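Local coordinates for protein ectonucleotide pyrophosphatase/phosphodiesterase family member 5 (Mus musculus, PDB 5VEO) that probably hydrolyses phosphodiester bonds as a zinc-dependent ectoenzyme of the nucleotide pyrophosphatase/phosphodiesterase family, with restricted activity on nucleotides, at residues Asn52-Lys57 and Trp291-Asn296; Lys57-His62 and Phe90-Met95; Asn61-Val66 and His74-Asn79; Trp103-Pro108 and Asn296-Pro301. The protein carries 1 engineered substitution. All coordinates share one frame; numbering follows the deposited sequence.

Contact 1: residues Asn52-Lys57 and Trp291-Asn296. With AMP (adenosine monophosphate), chain Q.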
# COMPACT_ATOMS: atom_id res chain seq x y z
N ASN A 52 5.45 -7.31 -1.43
CA ASN A 52 4.50 -6.32 -1.93
C ASN A 52 4.96 -5.87 -3.31
O ASN A 52 5.72 -6.58 -3.98
CB ASN A 52 4.33 -5.21 -0.88
CG ASN A 52 5.65 -4.52 -0.49
OD1 ASN A 52 6.75 -5.04 -0.72
ND2 ASN A 52 5.53 -3.34 0.14
N VAL A 53 4.45 -4.74 -3.81
CA VAL A 53 4.75 -4.35 -5.18
C VAL A 53 5.55 -3.05 -5.22
O VAL A 53 5.45 -2.16 -4.35
CB VAL A 53 3.51 -4.22 -6.09
CG1 VAL A 53 2.77 -5.54 -6.17
CG2 VAL A 53 2.60 -3.10 -5.70
N PHE A 54 6.32 -2.93 -6.30
CA PHE A 54 7.08 -1.74 -6.61
C PHE A 54 6.20 -0.74 -7.34
O PHE A 54 5.44 -1.15 -8.23
CB PHE A 54 8.27 -2.13 -7.48
CG PHE A 54 9.28 -1.05 -7.71
CD1 PHE A 54 10.24 -0.75 -6.74
CD2 PHE A 54 9.32 -0.38 -8.91
CE1 PHE A 54 11.20 0.22 -6.98
CE2 PHE A 54 10.29 0.58 -9.15
CZ PHE A 54 11.22 0.89 -8.19
N ILE A 55 6.28 0.56 -7.03
CA ILE A 55 7.04 1.13 -5.92
C ILE A 55 6.30 0.91 -4.61
O ILE A 55 5.07 0.84 -4.56
CB ILE A 55 7.32 2.63 -6.15
CG1 ILE A 55 6.04 3.47 -6.09
CG2 ILE A 55 8.05 2.83 -7.46
CD1 ILE A 55 6.29 4.96 -6.23
N THR A 56 7.06 0.83 -3.51
CA THR A 56 6.51 0.39 -2.24
C THR A 56 5.95 1.59 -1.45
O THR A 56 6.39 1.93 -0.33
CB THR A 56 7.56 -0.39 -1.45
OG1 THR A 56 8.78 0.36 -1.31
CG2 THR A 56 7.87 -1.73 -2.11
N LYS A 57 4.93 2.21 -2.06
CA LYS A 57 4.17 3.33 -1.51
C LYS A 57 2.69 2.95 -1.38
O LYS A 57 2.23 1.92 -1.89
CB LYS A 57 4.32 4.59 -2.39
CG LYS A 57 5.76 5.06 -2.60
CD LYS A 57 6.11 6.14 -1.70
CE LYS A 57 7.41 6.85 -1.96
NZ LYS A 57 7.77 7.51 -0.65
N TRP A 291 10.13 -5.94 -11.34
CA TRP A 291 9.29 -4.93 -10.70
C TRP A 291 7.94 -4.76 -11.38
O TRP A 291 7.05 -4.15 -10.78
CB TRP A 291 10.01 -3.58 -10.68
CG TRP A 291 11.10 -3.48 -9.67
CD1 TRP A 291 11.24 -4.20 -8.52
CD2 TRP A 291 12.20 -2.56 -9.70
NE1 TRP A 291 12.35 -3.80 -7.84
CE2 TRP A 291 12.96 -2.79 -8.53
CE3 TRP A 291 12.61 -1.57 -10.58
CZ2 TRP A 291 14.13 -2.08 -8.24
CZ3 TRP A 291 13.77 -0.86 -10.30
CH2 TRP A 291 14.50 -1.11 -9.13
N HIS A 292 7.77 -5.28 -12.60
CA HIS A 292 6.48 -5.21 -13.30
C HIS A 292 5.95 -3.79 -13.26
O HIS A 292 4.83 -3.50 -12.83
CB HIS A 292 5.50 -6.20 -12.70
CG HIS A 292 6.05 -7.59 -12.65
ND1 HIS A 292 6.40 -8.27 -13.79
CD2 HIS A 292 6.38 -8.38 -11.61
CE1 HIS A 292 6.90 -9.45 -13.46
NE2 HIS A 292 6.89 -9.54 -12.14
N TYR A 293 6.81 -2.88 -13.69
CA TYR A 293 6.55 -1.48 -13.50
C TYR A 293 6.50 -0.71 -14.81
O TYR A 293 5.71 0.22 -14.90
CB TYR A 293 7.60 -0.90 -12.53
CG TYR A 293 7.22 0.42 -11.94
CD1 TYR A 293 7.91 1.58 -12.27
CD2 TYR A 293 6.15 0.52 -11.07
CE1 TYR A 293 7.55 2.79 -11.73
CE2 TYR A 293 5.77 1.73 -10.52
CZ TYR A 293 6.47 2.87 -10.88
OH TYR A 293 6.14 4.10 -10.35
N LYS A 294 7.15 -1.18 -15.86
CA LYS A 294 7.51 -0.37 -17.01
C LYS A 294 6.44 -0.27 -18.11
O LYS A 294 6.49 0.68 -18.89
CB LYS A 294 8.82 -0.90 -17.60
CG LYS A 294 8.69 -2.06 -18.54
CD LYS A 294 10.02 -2.34 -19.24
CE LYS A 294 10.75 -3.37 -18.49
NZ LYS A 294 12.08 -3.69 -19.07
N HIS A 295 5.50 -1.21 -18.19
CA HIS A 295 4.58 -1.26 -19.33
C HIS A 295 3.34 -0.40 -19.07
O HIS A 295 2.22 -0.89 -19.02
CB HIS A 295 4.20 -2.70 -19.65
CG HIS A 295 5.36 -3.56 -20.05
ND1 HIS A 295 6.10 -3.32 -21.18
CD2 HIS A 295 5.91 -4.64 -19.46
CE1 HIS A 295 7.05 -4.23 -21.29
NE2 HIS A 295 6.96 -5.05 -20.26
N ASN A 296 3.58 0.90 -18.92
CA ASN A 296 2.50 1.83 -18.64
C ASN A 296 2.98 3.23 -18.99
O ASN A 296 4.11 3.59 -18.65
CB ASN A 296 2.07 1.77 -17.17
CG ASN A 296 0.73 2.43 -16.93
OD1 ASN A 296 0.63 3.67 -16.94
ND2 ASN A 296 -0.30 1.63 -16.72
P AMP Q . 2.43 6.57 1.98
O1P AMP Q . 2.82 6.25 0.57
O2P AMP Q . 3.49 7.42 2.68
O3P AMP Q . 2.10 5.33 2.81
O5' AMP Q . 1.09 7.44 1.95
C5' AMP Q . 0.23 7.44 3.11
C4' AMP Q . -0.44 8.76 3.37
O4' AMP Q . -1.49 8.92 2.43
C3' AMP Q . -1.11 8.83 4.74
O3' AMP Q . -0.38 9.67 5.61
C2' AMP Q . -2.49 9.43 4.47
O2' AMP Q . -2.83 10.54 5.26
C1' AMP Q . -2.44 9.78 3.00
N9 AMP Q . -3.70 9.59 2.32
C8 AMP Q . -4.36 8.43 2.12
N7 AMP Q . -5.50 8.67 1.42
C5 AMP Q . -5.52 10.01 1.18
C6 AMP Q . -6.43 10.95 0.48
N6 AMP Q . -7.55 10.49 -0.10
N1 AMP Q . -6.10 12.25 0.45
C2 AMP Q . -4.98 12.74 1.02
N3 AMP Q . -4.10 11.95 1.66
C4 AMP Q . -4.35 10.61 1.77
O HOH W 1 4.34 -3.21 -9.83
O HOH W 2 6.22 -5.13 -8.20
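Phe-54, Trp-291 and Tyr-293 form a buried aromatic cluster that ties the loop ahead of helix 58-67 to the long loop between strands 279-283 and 302-306. The phenyl ring of Phe-54 lies flat on the five-membered ring of Trp-291, centroids 3.8 Å apart and planes inclined by only 8°. The overlap extends over the whole indole, with Phe-54 CE2 coming to 3.5 Å from Trp-291 CE3. With CG anti to the backbone N (chi1 -170°), Phe-54 also turns its edge to Tyr-293 in a T-shaped pair, planes at 79°, in which CD2 of Phe-54 is 3.8 Å from Tyr-293 CG. The opposite face of the phenyl ring is covered near its rim by CG2 of Ile-55, the residue that follows across a cis peptide bond. Ile-55 CG2 also comes to 3.7 Å from Tyr-293 OH, whose hydrogen bond goes to the carbonyl of Val-77.

In the alkaline phosphatase superfamily fold to which this enzyme belongs, the 52-57 loop links strand 45-51 of the central sheet to the helix that begins at the phosphate site. Two waters bridge the backbones of Phe-54 and Trp-291. One accepts from Phe-54 N at 2.9 Å and donates to Trp-291 O; the other lies 2.8 Å from Phe-54 O and also reaches Trp-291 O. A serine in place of Trp-291 would probably open a gap over one face of Phe-54 and leave Asp-328 without its indole N-H. Val-255 and Val-305, from neighbouring strands, pack against the phenyl ring.

Contact 2: residues Lys57-His62 and Phe90-Met95. Engineered in segment 57-62: Ala-58 (natural residue Thr). With AMP (adenosine monophosphate), chain Q.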
# COMPACT_ATOMS: atom_id res chain seq x y z
N LYS A 57 4.93 2.21 -2.06
CA LYS A 57 4.17 3.33 -1.51
C LYS A 57 2.69 2.95 -1.38
O LYS A 57 2.23 1.92 -1.89
CB LYS A 57 4.32 4.59 -2.39
CG LYS A 57 5.76 5.06 -2.60
CD LYS A 57 6.11 6.14 -1.70
CE LYS A 57 7.41 6.85 -1.96
NZ LYS A 57 7.77 7.51 -0.65
N ALA A 58 1.91 3.82 -0.72
CA ALA A 58 0.53 3.50 -0.37
C ALA A 58 -0.36 3.25 -1.59
O ALA A 58 -1.12 2.27 -1.61
CB ALA A 58 -0.07 4.62 0.47
N TYR A 59 -0.37 4.15 -2.56
CA TYR A 59 -1.45 4.04 -3.53
C TYR A 59 -1.23 2.85 -4.46
O TYR A 59 -2.18 2.08 -4.70
CB TYR A 59 -1.66 5.39 -4.26
CG TYR A 59 -2.72 6.13 -3.48
CD1 TYR A 59 -2.52 6.46 -2.14
CD2 TYR A 59 -3.96 6.38 -4.02
CE1 TYR A 59 -3.53 7.06 -1.39
CE2 TYR A 59 -4.96 6.98 -3.29
CZ TYR A 59 -4.74 7.33 -1.97
OH TYR A 59 -5.77 7.89 -1.25
N PRO A 60 -0.01 2.59 -4.95
CA PRO A 60 0.17 1.35 -5.73
C PRO A 60 -0.15 0.10 -4.92
O PRO A 60 -0.78 -0.84 -5.43
CB PRO A 60 1.64 1.41 -6.14
CG PRO A 60 2.00 2.81 -6.08
CD PRO A 60 1.19 3.42 -4.98
N ASN A 61 0.25 0.05 -3.65
CA ASN A 61 0.11 -1.20 -2.91
C ASN A 61 -1.30 -1.47 -2.43
O ASN A 61 -1.76 -2.61 -2.47
CB ASN A 61 1.13 -1.25 -1.78
CG ASN A 61 2.41 -1.80 -2.30
OD1 ASN A 61 2.57 -3.02 -2.38
ND2 ASN A 61 3.28 -0.92 -2.79
N HIS A 62 -2.05 -0.43 -2.04
CA HIS A 62 -3.43 -0.67 -1.66
C HIS A 62 -4.26 -1.06 -2.89
O HIS A 62 -5.14 -1.92 -2.80
CB HIS A 62 -4.04 0.54 -0.96
CG HIS A 62 -3.56 0.75 0.45
ND1 HIS A 62 -2.49 1.55 0.76
CD2 HIS A 62 -4.04 0.29 1.64
CE1 HIS A 62 -2.32 1.58 2.07
NE2 HIS A 62 -3.24 0.82 2.63
N PHE A 90 -1.68 13.56 -10.92
CA PHE A 90 -2.30 12.91 -9.77
C PHE A 90 -1.32 13.13 -8.62
O PHE A 90 -0.12 12.92 -8.80
CB PHE A 90 -2.50 11.42 -10.10
CG PHE A 90 -2.95 10.53 -8.97
CD1 PHE A 90 -4.21 9.96 -9.01
CD2 PHE A 90 -2.09 10.14 -7.96
CE1 PHE A 90 -4.63 9.08 -8.04
CE2 PHE A 90 -2.50 9.25 -6.97
CZ PHE A 90 -3.79 8.73 -7.01
N SER A 91 -1.82 13.61 -7.48
CA SER A 91 -0.92 13.93 -6.38
C SER A 91 -1.60 13.71 -5.04
O SER A 91 -2.53 14.43 -4.67
CB SER A 91 -0.41 15.37 -6.46
OG SER A 91 0.28 15.67 -5.27
N LEU A 92 -1.07 12.75 -4.30
CA LEU A 92 -1.61 12.43 -2.99
C LEU A 92 -1.46 13.62 -2.05
O LEU A 92 -2.40 13.95 -1.31
CB LEU A 92 -0.89 11.20 -2.46
CG LEU A 92 -1.33 10.70 -1.12
CD1 LEU A 92 -2.81 10.37 -1.17
CD2 LEU A 92 -0.51 9.48 -0.77
N GLU A 93 -0.31 14.30 -2.10
CA GLU A 93 -0.03 15.37 -1.15
C GLU A 93 -0.99 16.54 -1.31
O GLU A 93 -1.24 17.27 -0.34
CB GLU A 93 1.41 15.86 -1.30
CG GLU A 93 2.44 14.87 -0.78
CD GLU A 93 2.78 13.79 -1.79
OE1 GLU A 93 2.16 13.80 -2.88
OE2 GLU A 93 3.66 12.95 -1.49
N HIS A 94 -1.54 16.74 -2.51
CA HIS A 94 -2.54 17.77 -2.76
C HIS A 94 -3.97 17.24 -2.69
O HIS A 94 -4.91 17.96 -3.05
CB HIS A 94 -2.28 18.40 -4.13
CG HIS A 94 -0.96 19.09 -4.22
ND1 HIS A 94 -0.03 18.80 -5.20
CD2 HIS A 94 -0.40 20.06 -3.46
CE1 HIS A 94 1.04 19.55 -5.03
NE2 HIS A 94 0.84 20.32 -3.98
N MET A 95 -4.15 16.01 -2.24
CA MET A 95 -5.47 15.37 -2.22
C MET A 95 -6.07 15.31 -3.63
O MET A 95 -7.29 15.29 -3.80
CB MET A 95 -6.40 16.11 -1.26
CG MET A 95 -7.39 15.22 -0.62
SD MET A 95 -8.04 15.79 0.95
CE MET A 95 -9.19 14.42 1.08
P AMP Q . 2.43 6.57 1.98
O1P AMP Q . 2.82 6.25 0.57
O2P AMP Q . 3.49 7.42 2.68
O3P AMP Q . 2.10 5.33 2.81
O5' AMP Q . 1.09 7.44 1.95
C5' AMP Q . 0.23 7.44 3.11
C4' AMP Q . -0.44 8.76 3.37
O4' AMP Q . -1.49 8.92 2.43
C3' AMP Q . -1.11 8.83 4.74
O3' AMP Q . -0.38 9.67 5.61
C2' AMP Q . -2.49 9.43 4.47
O2' AMP Q . -2.83 10.54 5.26
C1' AMP Q . -2.44 9.78 3.00
N9 AMP Q . -3.70 9.59 2.32
C8 AMP Q . -4.36 8.43 2.12
N7 AMP Q . -5.50 8.67 1.42
C5 AMP Q . -5.52 10.01 1.18
C6 AMP Q . -6.43 10.95 0.48
N6 AMP Q . -7.55 10.49 -0.10
N1 AMP Q . -6.10 12.25 0.45
C2 AMP Q . -4.98 12.74 1.02
N3 AMP Q . -4.10 11.95 1.66
C4 AMP Q . -4.35 10.61 1.77
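Tyr-59 meets Phe-90 and Leu-92 in two different orientations, on the pocket side of helix 58-67, whose first turn receives the nucleotide phosphate as in other members of the alkaline phosphatase superfamily. Against Phe-90 the tyrosine crosses at about a right angle, bringing Tyr-59 CD2 to 3.8 Å from Phe-90 CZ, close to the plane of the phenyl ring. Against Leu-92 it comes obliquely, and CD1 of the leucine approaches Tyr-59 CE1 to 3.4 Å.

The leucine has its CG anti to the backbone N (chi1 -179°), which carries both methyls to the nucleotide. Leu-92 CD1 touches the adenine at C4 of AMP, 3.3 Å away, while Leu-92 CD2 lies by the ribose, 3.4 Å from O4' of AMP. The base lies at the edge of the Tyr-59 ring, near its plane, with OH of Tyr-59 and N7 of AMP 2.8 Å apart. Tyr-59 and Leu-92 thus each touch both one another and the nucleotide. Beyond them, Met-95 CG approaches AMP N1 to 3.4 Å. At the helix start the residue is engineered: Ala-58 replaces threonine in this inactive form, and its backbone N donates to AMP O1P at 2.9 Å and 162°.

Contact 3: residues Asn61-Val66 and His74-Asn79. With AMP (adenosine monophosphate), chain Q.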
# COMPACT_ATOMS: atom_id res chain seq x y z
N ASN A 61 0.25 0.05 -3.65
CA ASN A 61 0.11 -1.20 -2.91
C ASN A 61 -1.30 -1.47 -2.43
O ASN A 61 -1.76 -2.61 -2.47
CB ASN A 61 1.13 -1.25 -1.78
CG ASN A 61 2.41 -1.80 -2.30
OD1 ASN A 61 2.57 -3.02 -2.38
ND2 ASN A 61 3.28 -0.92 -2.79
N HIS A 62 -2.05 -0.43 -2.04
CA HIS A 62 -3.43 -0.67 -1.66
C HIS A 62 -4.26 -1.06 -2.89
O HIS A 62 -5.14 -1.92 -2.80
CB HIS A 62 -4.04 0.54 -0.96
CG HIS A 62 -3.56 0.75 0.45
ND1 HIS A 62 -2.49 1.55 0.76
CD2 HIS A 62 -4.04 0.29 1.64
CE1 HIS A 62 -2.32 1.58 2.07
NE2 HIS A 62 -3.24 0.82 2.63
N TYR A 63 -3.97 -0.47 -4.06
CA TYR A 63 -4.76 -0.86 -5.23
C TYR A 63 -4.41 -2.28 -5.67
O TYR A 63 -5.30 -3.02 -6.13
CB TYR A 63 -4.58 0.14 -6.37
CG TYR A 63 -5.80 0.26 -7.30
CD1 TYR A 63 -7.10 0.28 -6.80
CD2 TYR A 63 -5.64 0.41 -8.68
CE1 TYR A 63 -8.19 0.42 -7.64
CE2 TYR A 63 -6.74 0.56 -9.53
CZ TYR A 63 -8.01 0.55 -8.99
OH TYR A 63 -9.13 0.72 -9.79
N THR A 64 -3.16 -2.71 -5.49
CA THR A 64 -2.82 -4.11 -5.72
C THR A 64 -3.64 -5.03 -4.83
O THR A 64 -4.09 -6.10 -5.27
CB THR A 64 -1.32 -4.33 -5.52
OG1 THR A 64 -0.63 -3.75 -6.63
CG2 THR A 64 -0.96 -5.82 -5.42
N LEU A 65 -3.84 -4.66 -3.57
CA LEU A 65 -4.56 -5.54 -2.67
C LEU A 65 -5.99 -5.78 -3.14
O LEU A 65 -6.55 -6.85 -2.86
CB LEU A 65 -4.57 -4.97 -1.25
CG LEU A 65 -3.21 -4.92 -0.53
CD1 LEU A 65 -3.38 -4.43 0.90
CD2 LEU A 65 -2.49 -6.25 -0.55
N VAL A 66 -6.59 -4.82 -3.83
CA VAL A 66 -8.00 -4.93 -4.23
C VAL A 66 -8.17 -5.21 -5.72
O VAL A 66 -9.31 -5.27 -6.20
CB VAL A 66 -8.81 -3.69 -3.80
CG1 VAL A 66 -8.77 -3.54 -2.29
CG2 VAL A 66 -8.33 -2.39 -4.48
N HIS A 74 -2.51 -2.11 -13.14
CA HIS A 74 -3.66 -1.38 -12.61
C HIS A 74 -3.53 0.14 -12.75
O HIS A 74 -4.53 0.84 -12.60
CB HIS A 74 -3.99 -1.78 -11.17
CG HIS A 74 -2.93 -1.49 -10.16
ND1 HIS A 74 -2.35 -0.24 -10.00
CD2 HIS A 74 -2.41 -2.27 -9.19
CE1 HIS A 74 -1.51 -0.28 -8.98
NE2 HIS A 74 -1.52 -1.51 -8.48
N GLY A 75 -2.34 0.65 -13.08
CA GLY A 75 -2.15 2.03 -13.48
C GLY A 75 -1.93 3.03 -12.37
O GLY A 75 -1.64 4.20 -12.66
N ILE A 76 -2.02 2.62 -11.11
CA ILE A 76 -1.70 3.50 -9.98
C ILE A 76 -0.23 3.21 -9.66
O ILE A 76 0.11 2.40 -8.79
CB ILE A 76 -2.63 3.29 -8.78
CG1 ILE A 76 -4.10 3.56 -9.14
CG2 ILE A 76 -2.21 4.18 -7.61
CD1 ILE A 76 -4.42 5.01 -9.44
N VAL A 77 0.66 3.85 -10.42
CA VAL A 77 2.08 3.50 -10.36
C VAL A 77 2.83 4.25 -9.27
O VAL A 77 3.95 3.84 -8.93
CB VAL A 77 2.78 3.70 -11.72
CG1 VAL A 77 2.05 2.96 -12.83
CG2 VAL A 77 2.92 5.16 -12.09
N ALA A 78 2.25 5.29 -8.69
CA ALA A 78 2.90 6.08 -7.66
C ALA A 78 1.84 6.92 -6.96
O ALA A 78 0.71 7.02 -7.42
CB ALA A 78 4.00 6.97 -8.26
N ASN A 79 2.25 7.55 -5.85
CA ASN A 79 1.39 8.52 -5.18
C ASN A 79 1.34 9.84 -5.93
O ASN A 79 0.43 10.63 -5.70
CB ASN A 79 1.88 8.82 -3.77
CG ASN A 79 1.83 7.63 -2.84
OD1 ASN A 79 1.14 6.62 -3.08
ND2 ASN A 79 2.54 7.75 -1.75
P AMP Q . 2.43 6.57 1.98
O1P AMP Q . 2.82 6.25 0.57
O2P AMP Q . 3.49 7.42 2.68
O3P AMP Q . 2.10 5.33 2.81
O5' AMP Q . 1.09 7.44 1.95
C5' AMP Q . 0.23 7.44 3.11
C4' AMP Q . -0.44 8.76 3.37
O4' AMP Q . -1.49 8.92 2.43
C3' AMP Q . -1.11 8.83 4.74
O3' AMP Q . -0.38 9.67 5.61
C2' AMP Q . -2.49 9.43 4.47
O2' AMP Q . -2.83 10.54 5.26
C1' AMP Q . -2.44 9.78 3.00
N9 AMP Q . -3.70 9.59 2.32
C8 AMP Q . -4.36 8.43 2.12
N7 AMP Q . -5.50 8.67 1.42
C5 AMP Q . -5.52 10.01 1.18
C6 AMP Q . -6.43 10.95 0.48
N6 AMP Q . -7.55 10.49 -0.10
N1 AMP Q . -6.10 12.25 0.45
C2 AMP Q . -4.98 12.74 1.02
N3 AMP Q . -4.10 11.95 1.66
C4 AMP Q . -4.35 10.61 1.77
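Helix 58-67 passes the turn that closes helix 71-74, with the CA atoms of Tyr-63 and Ile-76 7.1 Å apart and Gly-75 leaving helical geometry at positive phi. The helix is the one whose first turn faces the phosphate in this alkaline phosphatase-like fold, and the 74-79 segment returns along it toward the same site. His-74 is the centre of the packing. Its CG occupies the position between backbone N and carbonyl carbon (chi1 63°), which swings the imidazole over to the helix.

Both ring nitrogens are engaged in the plane of the ring: His-74 NE2 donates to Thr-64 OG1 at 3.0 Å, while His-74 ND1 accepts from the backbone N of Ile-76 at 3.1 Å. This pair of bonds fixes the ring's rotation and is consistent with a proton on NE2 rather than on ND1. The Thr-64 hydroxyl has one proton to share between the carbonyls of Leu-69, the stronger partner, and Pro-60. One face of the imidazole is covered by Tyr-63, whose CB makes a CH-pi contact 4.1 Å from the ring centroid. The phenol then slides past, edge toward that face, in a T-shaped pair with planes at 73°. Ile-76 approaches the same tyrosine crosswise, its CG1 3.5 Å from Tyr-63 CD2. The phenol ends in a hydrogen bond from OH to the carbonyl of Trp-103.

Further along, the segment reaches the nucleotide. Asn-79 OD1 is hydrogen-bonded to Tyr-59 N on the first turn of the helix, and its ND2 donates to O1P of AMP at 2.8 Å and 157°.

Contact 4: residues Trp103-Pro108 and Asn296-Pro301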
# COMPACT_ATOMS: atom_id res chain seq x y z
N TRP A 103 -7.78 5.60 -12.20
CA TRP A 103 -8.14 4.35 -11.54
C TRP A 103 -8.71 3.30 -12.49
O TRP A 103 -8.78 2.12 -12.13
CB TRP A 103 -9.18 4.63 -10.44
CG TRP A 103 -8.65 5.56 -9.40
CD1 TRP A 103 -8.64 6.93 -9.44
CD2 TRP A 103 -8.03 5.19 -8.18
NE1 TRP A 103 -8.05 7.44 -8.30
CE2 TRP A 103 -7.66 6.38 -7.51
CE3 TRP A 103 -7.74 3.97 -7.58
CZ2 TRP A 103 -7.04 6.37 -6.27
CZ3 TRP A 103 -7.11 3.96 -6.35
CH2 TRP A 103 -6.77 5.15 -5.71
N GLU A 104 -9.15 3.70 -13.67
CA GLU A 104 -10.03 2.86 -14.46
C GLU A 104 -9.30 1.89 -15.39
O GLU A 104 -9.95 1.22 -16.20
CB GLU A 104 -11.00 3.77 -15.23
CG GLU A 104 -12.03 4.33 -14.26
CD GLU A 104 -12.96 5.36 -14.85
OE1 GLU A 104 -12.60 6.04 -15.84
OE2 GLU A 104 -14.07 5.47 -14.30
N GLU A 105 -7.98 1.75 -15.27
CA GLU A 105 -7.32 0.64 -15.96
C GLU A 105 -7.55 -0.69 -15.26
O GLU A 105 -7.20 -1.74 -15.82
CB GLU A 105 -5.82 0.94 -16.11
CG GLU A 105 -5.63 2.24 -16.87
CD GLU A 105 -4.21 2.68 -17.07
OE1 GLU A 105 -4.04 3.71 -17.75
OE2 GLU A 105 -3.27 2.02 -16.60
N ALA A 106 -8.16 -0.67 -14.08
CA ALA A 106 -8.51 -1.88 -13.35
C ALA A 106 -9.86 -1.67 -12.70
O ALA A 106 -10.45 -0.58 -12.78
CB ALA A 106 -7.45 -2.24 -12.30
N THR A 107 -10.35 -2.71 -12.04
CA THR A 107 -11.62 -2.68 -11.32
C THR A 107 -11.40 -3.22 -9.91
O THR A 107 -11.09 -4.42 -9.76
CB THR A 107 -12.67 -3.51 -12.05
OG1 THR A 107 -12.92 -2.92 -13.33
CG2 THR A 107 -13.97 -3.57 -11.25
N PRO A 108 -11.55 -2.41 -8.86
CA PRO A 108 -11.34 -2.91 -7.50
C PRO A 108 -12.44 -3.87 -7.08
O PRO A 108 -13.57 -3.83 -7.56
CB PRO A 108 -11.34 -1.64 -6.65
CG PRO A 108 -12.23 -0.69 -7.42
CD PRO A 108 -11.92 -0.98 -8.87
N ASN A 296 3.58 0.90 -18.92
CA ASN A 296 2.50 1.83 -18.64
C ASN A 296 2.98 3.23 -18.99
O ASN A 296 4.11 3.59 -18.65
CB ASN A 296 2.07 1.77 -17.17
CG ASN A 296 0.73 2.43 -16.93
OD1 ASN A 296 0.63 3.67 -16.94
ND2 ASN A 296 -0.30 1.63 -16.72
N ASP A 297 2.12 4.01 -19.66
CA ASP A 297 2.53 5.34 -20.08
C ASP A 297 2.70 6.31 -18.90
O ASP A 297 3.22 7.42 -19.10
CB ASP A 297 1.53 5.90 -21.10
CG ASP A 297 1.48 5.08 -22.39
OD1 ASP A 297 2.50 4.45 -22.75
OD2 ASP A 297 0.42 5.09 -23.05
N ARG A 298 2.29 5.93 -17.69
CA ARG A 298 2.55 6.74 -16.51
C ARG A 298 3.92 6.47 -15.89
O ARG A 298 4.29 7.12 -14.91
CB ARG A 298 1.47 6.50 -15.46
CG ARG A 298 0.12 6.97 -15.94
CD ARG A 298 -1.00 6.36 -15.17
NE ARG A 298 -2.26 6.74 -15.78
CZ ARG A 298 -3.45 6.28 -15.43
NH1 ARG A 298 -3.56 5.39 -14.44
NH2 ARG A 298 -4.52 6.69 -16.08
N VAL A 299 4.69 5.54 -16.44
CA VAL A 299 6.08 5.38 -16.07
C VAL A 299 6.90 6.36 -16.91
O VAL A 299 6.84 6.34 -18.15
CB VAL A 299 6.55 3.94 -16.25
CG1 VAL A 299 8.02 3.79 -15.87
CG2 VAL A 299 5.68 3.01 -15.42
N GLN A 300 7.62 7.25 -16.23
CA GLN A 300 8.30 8.34 -16.91
C GLN A 300 9.51 7.84 -17.69
O GLN A 300 9.99 6.72 -17.48
CB GLN A 300 8.71 9.41 -15.90
CG GLN A 300 7.51 10.10 -15.23
CD GLN A 300 6.57 10.71 -16.25
OE1 GLN A 300 7.01 11.32 -17.22
NE2 GLN A 300 5.27 10.52 -16.04
N PRO A 301 10.04 8.66 -18.61
CA PRO A 301 11.13 8.18 -19.48
C PRO A 301 12.39 7.79 -18.74
O PRO A 301 13.16 6.96 -19.25
CB PRO A 301 11.39 9.37 -20.42
CG PRO A 301 10.11 10.11 -20.45
CD PRO A 301 9.52 9.97 -19.06
O HOH W 3 -5.89 2.95 -13.61
O HOH W 4 -1.66 4.52 -18.28
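The carboxylate of Glu-105 is gripped by Asn-296 and Arg-298 in two quite different ways. Asn-296 ND2 donates to the syn lone pair of Glu-105 OE2 at 3.0 Å, with an N-H...O angle of 155° and the oxygen close to the amide plane. The other oxygen, Glu-105 OE1, sits over a face of the Arg-298 guanidinium, 3.4 Å from NH2. Since the two flat groups are stacked, planes 16° apart, no N-H points at the oxygen and the salt bridge rests on charge alone. A water donates to Glu-105 OE1 and, at 2.8 Å, to Asn-296 OD1, lying over the same guanidinium face.

The next shell sets these groups in place. Each segment has a type I beta turn, and Asn-296 OD1 closes an Asx turn by accepting from Arg-298 N at 2.9 Å. The guanidinium's orientation is fixed by Asp-83, which bridges its NE, and by the carbonyls of Gly-75 and Lys-101, bonded to NH1 and NH2. A leucine in place of Asn-296 would probably leave Glu-105 OE2 and the carbonyl of Glu-72 without their amide donor and Arg-298 N without its Asx-turn acceptor.

The contact is a polar bridge away from the nucleotide, joining the loop before helix 109-115 to that before strand 302-306. With NE, NH1 and NH2 each donating elsewhere, the arginine offers its face, so Glu-105 probably feels a stabilising positive field while its directed hydrogen bonds come from amide and water.

Contacts 1, 2 and 3 are buried, while contact 4 lies further from the centre of the chain and is only partly buried. The chemistry changes accordingly, from ring stacking, apolar packing and a histidine bonded at both nitrogens to a salt bridge and an amide bond, though waters bridge both contact 1 and contact 4. Contacts 2 and 3 share helix 58-67, and contact 1 holds the loop leading into it, so all three lie beside the AMP site, contacts 2 and 3 with hydrogen bonds to its phosphate. Segments 291-296 and 296-301 are consecutive parts of one loop, sharing Asn-296, which takes part in contact 4 but not in contact 1. Contact 4 has no part in the nucleotide pocket, though Trp-103 packs on Tyr-59 and Phe-90 of contact 2.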